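Local coordinates for ABC transporter substrate binding protein (Ribose) (Agrobacterium vitis S4, PDB 4WT7) that probably serves as the solute-binding component of a sugar ABC transporter, and holds D-allitol in the cleft between its two lobes, at residues 42-47 against 193-198; 91-96 against 284-289; 139-144 against 269-274. One frame throughout, in Å; residues are numbered along the deposited sequence.

Contact 1. Residues 42-47 against 193-198; sequences TDHFFD and DVIPNT. With X9X (D-allitol), chain C.
Asp43 reaches across the mouth of the ligand cleft to Ile195 and Pro196, which stand on the other lobe. Its carboxylate lies against the methyl CG2 of Ile195, with Asp43 OD2 3.4 Å from that carbon, and the ring of Pro196 adds its CB at the same oxygen. A water completes the junction by donating to Asp43 OD2 and to Thr198 OG1, so that the two lobes share a polar link beside the apolar one. Next to it the His44 ring approaches Ile195 through CE1, 4.2 Å from Ile195 CD1.

The allitol is gripped by the residues after Asp43. His44 NE2 donates to the allitol hydroxyl OAF over 2.8 Å, almost straight at 167°, while the hydroxyl OAE donates to Asp47 OD1 over 2.9 Å. Phe46 lays one ring face against the ligand, its CZ 3.2 Å from OAB.

Behind this shell sits Asp43 again. Its CG is tucked between backbone N and carbonyl carbon (chi1 86°), which swings OD1 back to accept a hydrogen bond from His44 ND1 at 2.8 Å. That bond lies in the imidazole plane but meets the carboxylate from above its own plane. Together with the NE2 bond to OAF it fixes the ring's rotation. With both nitrogens donating, the ring is consistent with an imidazolium stabilised by the Asp43 carboxylate. Asp47 is steadied by a salt bridge from OD2 to Arg72, and Thr198 OG1 donates to Val194 O at 2.6 Å. Such bridging between lobes over an engulfed polyol is characteristic of the closed, ligand-bound cleft of a periplasmic binding protein.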
loop_
_atom_site.group_PDB
_atom_site.type_symbol
_atom_site.label_atom_id
_atom_site.label_comp_id
_atom_site.label_asym_id
_atom_site.label_seq_id
_atom_site.Cartn_x
_atom_site.Cartn_y
_atom_site.Cartn_z
ATOM N N THR A 42 10.136 1.287 6.541
ATOM C CA THR A 42 9.880 -0.113 6.832
ATOM C C THR A 42 9.020 -0.290 8.097
ATOM O O THR A 42 9.174 -1.290 8.780
ATOM C CB THR A 42 11.187 -0.850 7.169
ATOM O OG1 THR A 42 11.890 -0.099 8.180
ATOM C CG2 THR A 42 12.048 -1.006 5.949
ATOM N N ASP A 43 8.163 0.677 8.421
ATOM C CA ASP A 43 7.588 0.739 9.760
ATOM C C ASP A 43 6.310 -0.077 9.914
ATOM O O ASP A 43 5.679 -0.033 10.972
ATOM C CB ASP A 43 7.284 2.194 10.136
ATOM C CG ASP A 43 5.920 2.633 9.654
ATOM O OD1 ASP A 43 5.622 2.398 8.472
ATOM O OD2 ASP A 43 5.120 3.172 10.478
ATOM N N HIS A 44 5.894 -0.786 8.868
ATOM C CA HIS A 44 4.807 -1.750 9.004
ATOM C C HIS A 44 4.891 -2.839 7.959
ATOM O O HIS A 44 5.778 -2.828 7.116
ATOM C CB HIS A 44 3.452 -1.059 8.905
ATOM C CG HIS A 44 3.196 -0.419 7.582
ATOM N ND1 HIS A 44 3.700 0.826 7.254
ATOM C CD2 HIS A 44 2.466 -0.811 6.514
ATOM C CE1 HIS A 44 3.306 1.153 6.034
ATOM N NE2 HIS A 44 2.546 0.180 5.571
ATOM N N PHE A 45 3.920 -3.742 8.002
ATOM C CA PHE A 45 3.996 -5.049 7.337
ATOM C C PHE A 45 4.337 -4.979 5.862
ATOM O O PHE A 45 5.295 -5.605 5.417
ATOM C CB PHE A 45 2.664 -5.774 7.506
ATOM C CG PHE A 45 2.565 -7.043 6.742
ATOM C CD1 PHE A 45 3.233 -8.189 7.176
ATOM C CD2 PHE A 45 1.783 -7.112 5.603
ATOM C CE1 PHE A 45 3.104 -9.382 6.464
ATOM C CE2 PHE A 45 1.654 -8.294 4.897
ATOM C CZ PHE A 45 2.321 -9.424 5.316
ATOM N N PHE A 46 3.559 -4.229 5.098
ATOM C CA PHE A 46 3.737 -4.234 3.659
ATOM C C PHE A 46 5.166 -3.778 3.313
ATOM O O PHE A 46 5.896 -4.445 2.536
ATOM C CB PHE A 46 2.700 -3.342 2.991
ATOM C CG PHE A 46 2.824 -3.285 1.503
ATOM C CD1 PHE A 46 3.693 -2.397 0.905
ATOM C CD2 PHE A 46 2.064 -4.114 0.703
ATOM C CE1 PHE A 46 3.807 -2.338 -0.462
ATOM C CE2 PHE A 46 2.171 -4.065 -0.673
ATOM C CZ PHE A 46 3.050 -3.181 -1.256
ATOM N N ASP A 47 5.581 -2.669 3.915
ATOM C CA ASP A 47 6.833 -2.043 3.543
ATOM C C ASP A 47 8.036 -2.892 3.918
ATOM O O ASP A 47 8.954 -3.041 3.124
ATOM C CB ASP A 47 6.971 -0.666 4.202
ATOM C CG ASP A 47 5.852 0.277 3.847
ATOM O OD1 ASP A 47 4.861 -0.118 3.186
ATOM O OD2 ASP A 47 5.962 1.452 4.256
ATOM N N ASP A 193 -4.822 10.094 7.565
ATOM C CA ASP A 193 -4.060 9.108 8.305
ATOM C C ASP A 193 -2.626 9.520 8.245
ATOM O O ASP A 193 -2.235 10.331 7.378
ATOM C CB ASP A 193 -4.231 7.641 7.783
ATOM C CG ASP A 193 -4.421 7.542 6.261
ATOM O OD1 ASP A 193 -5.041 8.447 5.662
ATOM O OD2 ASP A 193 -3.980 6.519 5.662
ATOM N N VAL A 194 -1.831 8.986 9.164
ATOM C CA VAL A 194 -0.421 9.375 9.227
ATOM C C VAL A 194 0.522 8.198 9.349
ATOM O O VAL A 194 0.129 7.101 9.727
ATOM C CB VAL A 194 -0.136 10.286 10.450
ATOM C CG1 VAL A 194 -0.662 11.695 10.215
ATOM C CG2 VAL A 194 -0.716 9.666 11.714
ATOM N N ILE A 195 1.790 8.461 9.058
ATOM C CA ILE A 195 2.870 7.536 9.400
ATOM C C ILE A 195 4.025 8.386 9.887
ATOM O O ILE A 195 4.313 9.398 9.298
ATOM C CB ILE A 195 3.372 6.763 8.172
ATOM C CG1 ILE A 195 2.297 5.808 7.669
ATOM C CG2 ILE A 195 4.630 5.946 8.491
ATOM C CD1 ILE A 195 2.611 5.311 6.292
ATOM N N PRO A 196 4.676 7.983 10.982
ATOM C CA PRO A 196 4.355 6.814 11.819
ATOM C C PRO A 196 3.286 7.140 12.889
ATOM O O PRO A 196 2.519 8.068 12.664
ATOM C CB PRO A 196 5.713 6.441 12.417
ATOM C CG PRO A 196 6.434 7.773 12.540
ATOM C CD PRO A 196 5.930 8.643 11.386
ATOM N N ASN A 197 3.193 6.370 13.982
ATOM C CA ASN A 197 2.129 6.577 14.976
ATOM C C ASN A 197 0.758 6.315 14.367
ATOM O O ASN A 197 -0.261 6.863 14.810
ATOM C CB ASN A 197 2.134 8.015 15.539
ATOM C CG ASN A 197 1.221 8.161 16.777
ATOM O OD1 ASN A 197 1.187 7.276 17.629
ATOM N ND2 ASN A 197 0.460 9.252 16.849
ATOM N N THR A 198 0.726 5.492 13.328
ATOM C CA THR A 198 -0.483 5.364 12.538
ATOM C C THR A 198 -1.681 4.882 13.392
ATOM O O THR A 198 -2.773 5.488 13.355
ATOM C CB THR A 198 -0.256 4.388 11.425
ATOM O OG1 THR A 198 0.867 4.821 10.629
ATOM C CG2 THR A 198 -1.511 4.248 10.555
HETATM O OAA X9X C . 1.765 4.619 1.416
HETATM C CAG X9X C . 1.145 3.958 2.460
HETATM C CAI X9X C . 0.734 2.536 2.258
HETATM O OAC X9X C . -0.366 2.423 1.388
HETATM C CAK X9X C . 1.907 1.679 1.881
HETATM O OAE X9X C . 2.860 1.914 2.845
HETATM C CAL X9X C . 1.572 0.188 1.967
HETATM O OAF X9X C . 1.099 -0.152 3.224
HETATM C CAJ X9X C . 0.689 -0.381 0.875
HETATM O OAD X9X C . -0.665 -0.169 1.077
HETATM C CAH X9X C . 1.068 -0.003 -0.542
HETATM O OAB X9X C . 0.739 -0.955 -1.530
HETATM O O HOH W 1 2.419 2.455 10.093
#

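Contact 2. Residues 91-96 against 284-289; sequences AIVQLL and QNVALL. With X9X (D-allitol), chain C.
Val286 carries this contact from the helix side: its two methyl groups divide between Ala91 and Val93, two residues on the same face of strand 91-95. The apolar part is small and simple. Val286 CG1, anti to the backbone N (chi1 169°), comes down on Ala91 CB at 3.9 Å, and the other branch, CG2, meets Val93 CG2 at 3.8 Å. The valines cross at a slant, methyl against methyl, while Ile92, between Ala91 and Val93 in the strand, starts its side chain away from the helix. All three touching residues are buried. Leu117 on the adjoining strand also packs on Val286, and Gln54 of helix 45-60 lies against Val93, so the pair is flanked by that strand and by helix 45-60.

Polar interactions are found around this patch. Ala91 and Val93 bond through their backbones to the strand 34-39, and Ile92 does so to Leu117. Farther along, the amide of Gln94 folds back on its own chain. Its NE2 donates to Leu96 O over 2.9 Å at 170°. Leu96 O lies in the Gln94 amide plane, whereas NE2 stands above the Leu96 carbonyl plane. Gln94 OE1 is held by Ser38, so both ends of the amide are engaged and its orientation is set.

Ligand packing comes last, where the strand gives way to a loop. Leu96 turns CD1 to the allitol, 3.4 Å from its oxygen OAE, with CD2 3.9 Å from the carbon CAH and 4.0 Å from CAK. The arrangement is that of a Rossmann-like lobe in a periplasmic binding protein: a parallel sheet covered by helices, with the C-terminal end of a central strand leading into the ligand pocket.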
loop_
_atom_site.group_PDB
_atom_site.type_symbol
_atom_site.label_atom_id
_atom_site.label_comp_id
_atom_site.label_asym_id
_atom_site.label_seq_id
_atom_site.Cartn_x
_atom_site.Cartn_y
_atom_site.Cartn_z
ATOM N N ALA A 91 21.349 -0.634 -11.227
ATOM C CA ALA A 91 19.953 -0.233 -11.257
ATOM C C ALA A 91 19.571 0.325 -9.872
ATOM O O ALA A 91 20.286 0.095 -8.874
ATOM C CB ALA A 91 19.058 -1.418 -11.643
ATOM N N ILE A 92 18.485 1.096 -9.817
ATOM C CA ILE A 92 17.911 1.495 -8.542
ATOM C C ILE A 92 16.443 1.073 -8.497
ATOM O O ILE A 92 15.721 1.252 -9.485
ATOM C CB ILE A 92 18.008 3.015 -8.371
ATOM C CG1 ILE A 92 19.470 3.427 -8.248
ATOM C CG2 ILE A 92 17.204 3.485 -7.177
ATOM C CD1 ILE A 92 19.712 4.942 -8.262
ATOM N N VAL A 93 15.987 0.507 -7.372
ATOM C CA VAL A 93 14.563 0.196 -7.224
ATOM C C VAL A 93 14.030 1.032 -6.080
ATOM O O VAL A 93 14.577 1.006 -4.971
ATOM C CB VAL A 93 14.252 -1.315 -6.886
ATOM C CG1 VAL A 93 12.766 -1.591 -7.083
ATOM C CG2 VAL A 93 15.056 -2.247 -7.735
ATOM N N GLN A 94 12.967 1.770 -6.342
ATOM C CA GLN A 94 12.368 2.628 -5.325
ATOM C C GLN A 94 11.027 2.088 -4.895
ATOM O O GLN A 94 10.131 1.849 -5.707
ATOM C CB GLN A 94 12.222 4.065 -5.846
ATOM C CG GLN A 94 11.407 4.982 -4.952
ATOM C CD GLN A 94 12.045 5.129 -3.595
ATOM O OE1 GLN A 94 13.280 5.170 -3.473
ATOM N NE2 GLN A 94 11.223 5.227 -2.564
ATOM N N LEU A 95 10.898 1.912 -3.596
ATOM C CA LEU A 95 9.694 1.351 -3.002
ATOM C C LEU A 95 8.885 2.447 -2.274
ATOM O O LEU A 95 9.325 3.004 -1.265
ATOM C CB LEU A 95 10.068 0.215 -2.030
ATOM C CG LEU A 95 8.967 -0.302 -1.106
ATOM C CD1 LEU A 95 7.837 -0.923 -1.899
ATOM C CD2 LEU A 95 9.532 -1.302 -0.125
ATOM N N LEU A 96 7.691 2.710 -2.794
ATOM C CA LEU A 96 6.752 3.643 -2.193
ATOM C C LEU A 96 7.321 5.053 -2.155
ATOM O O LEU A 96 8.360 5.362 -2.770
ATOM C CB LEU A 96 6.287 3.139 -0.805
ATOM C CG LEU A 96 5.292 1.972 -0.906
ATOM C CD1 LEU A 96 5.068 1.175 0.418
ATOM C CD2 LEU A 96 3.985 2.484 -1.467
ATOM N N GLN A 284 13.489 -9.694 -9.929
ATOM C CA GLN A 284 13.416 -10.535 -11.110
ATOM C C GLN A 284 13.446 -9.626 -12.335
ATOM O O GLN A 284 14.181 -9.889 -13.289
ATOM C CB GLN A 284 12.147 -11.413 -11.130
ATOM C CG GLN A 284 12.208 -12.678 -10.230
ATOM C CD GLN A 284 13.106 -13.798 -10.800
ATOM O OE1 GLN A 284 12.866 -14.311 -11.901
ATOM N NE2 GLN A 284 14.138 -14.177 -10.047
ATOM N N ASN A 285 12.650 -8.546 -12.301
ATOM C CA ASN A 285 12.547 -7.680 -13.462
ATOM C C ASN A 285 13.830 -6.876 -13.698
ATOM O O ASN A 285 14.183 -6.586 -14.842
ATOM C CB ASN A 285 11.288 -6.796 -13.400
ATOM C CG ASN A 285 10.027 -7.579 -13.720
ATOM O OD1 ASN A 285 10.090 -8.762 -14.062
ATOM N ND2 ASN A 285 8.878 -6.939 -13.601
ATOM N N VAL A 286 14.545 -6.537 -12.629
ATOM C CA VAL A 286 15.847 -5.922 -12.805
ATOM C C VAL A 286 16.815 -6.854 -13.568
ATOM O O VAL A 286 17.478 -6.431 -14.526
ATOM C CB VAL A 286 16.481 -5.527 -11.485
ATOM C CG1 VAL A 286 17.942 -5.153 -11.711
ATOM C CG2 VAL A 286 15.695 -4.381 -10.825
ATOM N N ALA A 287 16.917 -8.102 -13.128
ATOM C CA ALA A 287 17.746 -9.086 -13.814
ATOM C C ALA A 287 17.338 -9.222 -15.287
ATOM O O ALA A 287 18.166 -9.058 -16.175
ATOM C CB ALA A 287 17.650 -10.431 -13.111
ATOM N N LEU A 288 16.062 -9.488 -15.546
ATOM C CA LEU A 288 15.562 -9.479 -16.927
ATOM C C LEU A 288 16.000 -8.226 -17.721
ATOM O O LEU A 288 16.494 -8.337 -18.849
ATOM C CB LEU A 288 14.037 -9.571 -16.961
ATOM C CG LEU A 288 13.407 -10.907 -16.573
ATOM C CD1 LEU A 288 11.882 -10.743 -16.434
ATOM C CD2 LEU A 288 13.767 -11.952 -17.641
ATOM N N LEU A 289 15.809 -7.040 -17.158
ATOM C CA LEU A 289 16.265 -5.828 -17.841
ATOM C C LEU A 289 17.763 -5.856 -18.150
ATOM O O LEU A 289 18.181 -5.591 -19.277
ATOM C CB LEU A 289 15.939 -4.582 -17.042
ATOM C CG LEU A 289 16.471 -3.312 -17.710
ATOM C CD1 LEU A 289 15.647 -2.972 -18.926
ATOM C CD2 LEU A 289 16.482 -2.167 -16.762
HETATM O OAA X9X C . 1.765 4.619 1.416
HETATM C CAG X9X C . 1.145 3.958 2.460
HETATM C CAI X9X C . 0.734 2.536 2.258
HETATM O OAC X9X C . -0.366 2.423 1.388
HETATM C CAK X9X C . 1.907 1.679 1.881
HETATM O OAE X9X C . 2.860 1.914 2.845
HETATM C CAL X9X C . 1.572 0.188 1.967
HETATM O OAF X9X C . 1.099 -0.152 3.224
HETATM C CAJ X9X C . 0.689 -0.381 0.875
HETATM O OAD X9X C . -0.665 -0.169 1.077
HETATM C CAH X9X C . 1.068 -0.003 -0.542
HETATM O OAB X9X C . 0.739 -0.955 -1.530
#

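Contact 3. Residues 139-144 against 269-274; sequences KDLALQ and ADVAQQ. With X9X (D-allitol), chain C.
With CG anti to the backbone N (chi1 -176°), Leu141 sends its chain from the helix down to the strand, although its CB does not set out directly that way. Gln144, one turn on, has the same extended first torsion, which lays its CG methylene against Ala269, and the bend at chi2 then carries the amide onward to its own partners. The leucine covers two strand residues: its CB lies 4.1 Å from Val271 CG2, and its CD1 is 4.2 Å from Ala269 CB. Leu141 and Val271 cross at a slant, and Gln144 CG closes on Ala269 CB at 3.9 Å. The spacings are those of ordinary van der Waals packing.

Helix 134-148 here covers strand 267-272 in a layered alpha/beta lobe of the periplasmic binding protein fold, the two short segments running nearly antiparallel at 166° with axes 9.1 Å apart. Alternate strand residues face the helix, while Asp270 points the other way and accepts a hydrogen bond from the backbone N of Gly252 at OD1.

The amide of Gln144 is satisfied beyond the contact, by Asp148 and by Asn307. Past the strand end the chain reaches the allitol, where Gln273 NE2 donates to its oxygen OAB over 2.9 Å at 170°. Ser132 and Asp251 each bond the same amide, at OE1 and NE2 respectively, and so hold its orientation for the ligand.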
loop_
_atom_site.group_PDB
_atom_site.type_symbol
_atom_site.label_atom_id
_atom_site.label_comp_id
_atom_site.label_asym_id
_atom_site.label_seq_id
_atom_site.Cartn_x
_atom_site.Cartn_y
_atom_site.Cartn_z
ATOM N N LYS A 139 -11.890 -0.970 -6.621
ATOM C CA LYS A 139 -13.284 -1.228 -6.995
ATOM C C LYS A 139 -13.909 -2.385 -6.170
ATOM O O LYS A 139 -15.074 -2.336 -5.730
ATOM C CB LYS A 139 -13.347 -1.539 -8.505
ATOM C CG LYS A 139 -14.440 -2.536 -8.868
ATOM C CD LYS A 139 -14.147 -3.259 -10.148
ATOM C CE LYS A 139 -13.383 -4.530 -9.931
ATOM N NZ LYS A 139 -14.239 -5.691 -10.277
ATOM N N ASP A 140 -13.145 -3.452 -5.998
ATOM C CA ASP A 140 -13.623 -4.574 -5.250
ATOM C C ASP A 140 -13.910 -4.178 -3.803
ATOM O O ASP A 140 -14.913 -4.593 -3.241
ATOM C CB ASP A 140 -12.607 -5.725 -5.280
ATOM C CG ASP A 140 -12.544 -6.437 -6.635
ATOM O OD1 ASP A 140 -13.509 -6.380 -7.438
ATOM O OD2 ASP A 140 -11.499 -7.055 -6.888
ATOM N N LEU A 141 -13.004 -3.427 -3.183
ATOM C CA LEU A 141 -13.213 -3.001 -1.809
ATOM C C LEU A 141 -14.483 -2.119 -1.738
ATOM O O LEU A 141 -15.390 -2.344 -0.919
ATOM C CB LEU A 141 -11.971 -2.266 -1.279
ATOM C CG LEU A 141 -11.980 -1.821 0.176
ATOM C CD1 LEU A 141 -12.139 -3.060 1.018
ATOM C CD2 LEU A 141 -10.691 -1.089 0.557
ATOM N N ALA A 142 -14.602 -1.184 -2.667
ATOM C CA ALA A 142 -15.712 -0.256 -2.639
ATOM C C ALA A 142 -17.045 -0.989 -2.822
ATOM O O ALA A 142 -18.024 -0.695 -2.148
ATOM C CB ALA A 142 -15.529 0.846 -3.695
ATOM N N LEU A 143 -17.087 -1.951 -3.740
ATOM C CA LEU A 143 -18.325 -2.680 -3.988
ATOM C C LEU A 143 -18.706 -3.500 -2.753
ATOM O O LEU A 143 -19.882 -3.630 -2.412
ATOM C CB LEU A 143 -18.207 -3.560 -5.241
ATOM C CG LEU A 143 -18.197 -2.760 -6.550
ATOM C CD1 LEU A 143 -17.739 -3.625 -7.736
ATOM C CD2 LEU A 143 -19.577 -2.213 -6.818
ATOM N N GLN A 144 -17.699 -4.049 -2.088
ATOM C CA GLN A 144 -17.940 -4.793 -0.865
ATOM C C GLN A 144 -18.544 -3.850 0.171
ATOM O O GLN A 144 -19.528 -4.175 0.832
ATOM C CB GLN A 144 -16.648 -5.408 -0.340
ATOM C CG GLN A 144 -16.842 -6.168 0.985
ATOM C CD GLN A 144 -17.198 -7.608 0.746
ATOM O OE1 GLN A 144 -16.444 -8.327 0.103
ATOM N NE2 GLN A 144 -18.350 -8.039 1.241
ATOM N N ALA A 269 -13.622 -6.114 5.801
ATOM C CA ALA A 269 -12.922 -6.516 4.584
ATOM C C ALA A 269 -11.529 -5.877 4.516
ATOM O O ALA A 269 -11.323 -4.738 4.948
ATOM C CB ALA A 269 -13.713 -6.160 3.369
ATOM N N ASP A 270 -10.567 -6.644 3.988
ATOM C CA ASP A 270 -9.179 -6.174 3.852
ATOM C C ASP A 270 -8.681 -6.869 2.620
ATOM O O ASP A 270 -8.685 -8.105 2.565
ATOM C CB ASP A 270 -8.358 -6.613 5.059
ATOM C CG ASP A 270 -6.940 -6.093 5.054
ATOM O OD1 ASP A 270 -6.502 -5.451 4.049
ATOM O OD2 ASP A 270 -6.253 -6.314 6.091
ATOM N N VAL A 271 -8.329 -6.116 1.596
ATOM C CA VAL A 271 -7.774 -6.751 0.393
ATOM C C VAL A 271 -6.291 -7.077 0.613
ATOM O O VAL A 271 -5.431 -6.189 0.726
ATOM C CB VAL A 271 -7.955 -5.876 -0.873
ATOM C CG1 VAL A 271 -7.426 -6.629 -2.087
ATOM C CG2 VAL A 271 -9.451 -5.494 -1.078
ATOM N N ALA A 272 -5.988 -8.361 0.666
ATOM C CA ALA A 272 -4.625 -8.772 0.923
ATOM C C ALA A 272 -3.784 -8.557 -0.324
ATOM O O ALA A 272 -4.194 -8.908 -1.456
ATOM C CB ALA A 272 -4.568 -10.199 1.354
ATOM N N GLN A 273 -2.623 -7.977 -0.087
ATOM C CA GLN A 273 -1.564 -7.900 -1.078
ATOM C C GLN A 273 -0.484 -8.910 -0.791
ATOM O O GLN A 273 -0.527 -9.619 0.232
ATOM C CB GLN A 273 -0.945 -6.515 -1.033
ATOM C CG GLN A 273 -1.890 -5.442 -1.460
ATOM C CD GLN A 273 -1.158 -4.154 -1.876
ATOM O OE1 GLN A 273 -0.738 -4.019 -3.017
ATOM N NE2 GLN A 273 -0.980 -3.240 -0.935
ATOM N N GLN A 274 0.500 -8.953 -1.690
ATOM C CA GLN A 274 1.610 -9.905 -1.627
ATOM C C GLN A 274 2.939 -9.142 -1.734
ATOM O O GLN A 274 3.599 -9.150 -2.786
ATOM C CB GLN A 274 1.482 -10.905 -2.756
ATOM C CG GLN A 274 0.161 -11.653 -2.744
ATOM C CD GLN A 274 0.167 -12.894 -3.656
ATOM O OE1 GLN A 274 0.740 -13.930 -3.298
ATOM N NE2 GLN A 274 -0.511 -12.809 -4.810
HETATM O OAA X9X C . 1.765 4.619 1.416
HETATM C CAG X9X C . 1.145 3.958 2.460
HETATM C CAI X9X C . 0.734 2.536 2.258
HETATM O OAC X9X C . -0.366 2.423 1.388
HETATM C CAK X9X C . 1.907 1.679 1.881
HETATM O OAE X9X C . 2.860 1.914 2.845
HETATM C CAL X9X C . 1.572 0.188 1.967
HETATM O OAF X9X C . 1.099 -0.152 3.224
HETATM C CAJ X9X C . 0.689 -0.381 0.875
HETATM O OAD X9X C . -0.665 -0.169 1.077
HETATM C CAH X9X C . 1.068 -0.003 -0.542
HETATM O OAB X9X C . 0.739 -0.955 -1.530
#

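In the fold
Each of the three contacts sends at least one residue to the same D-allitol, from different parts of the fold. Contact 1 lies across the cleft between the lobes, contact 2 in the core of one lobe and contact 3 in the other. Contacts 2 and 3 do not touch: their centres are about 27 Å apart and their nearest atoms about 8 Å apart. Contact 1 joins them: Phe46 CE1 packs on Leu96 CD1 at 3.8 Å, and Phe46 CE2 comes within 3.3 Å of Gln273 NE2. Strand 267-272 of contact 3 is followed in the chain by helix 275-290 of contact 2, a passage between the lobes. Asp120, Arg170 and Asp251 supply further hydrogen bonds to the allitol.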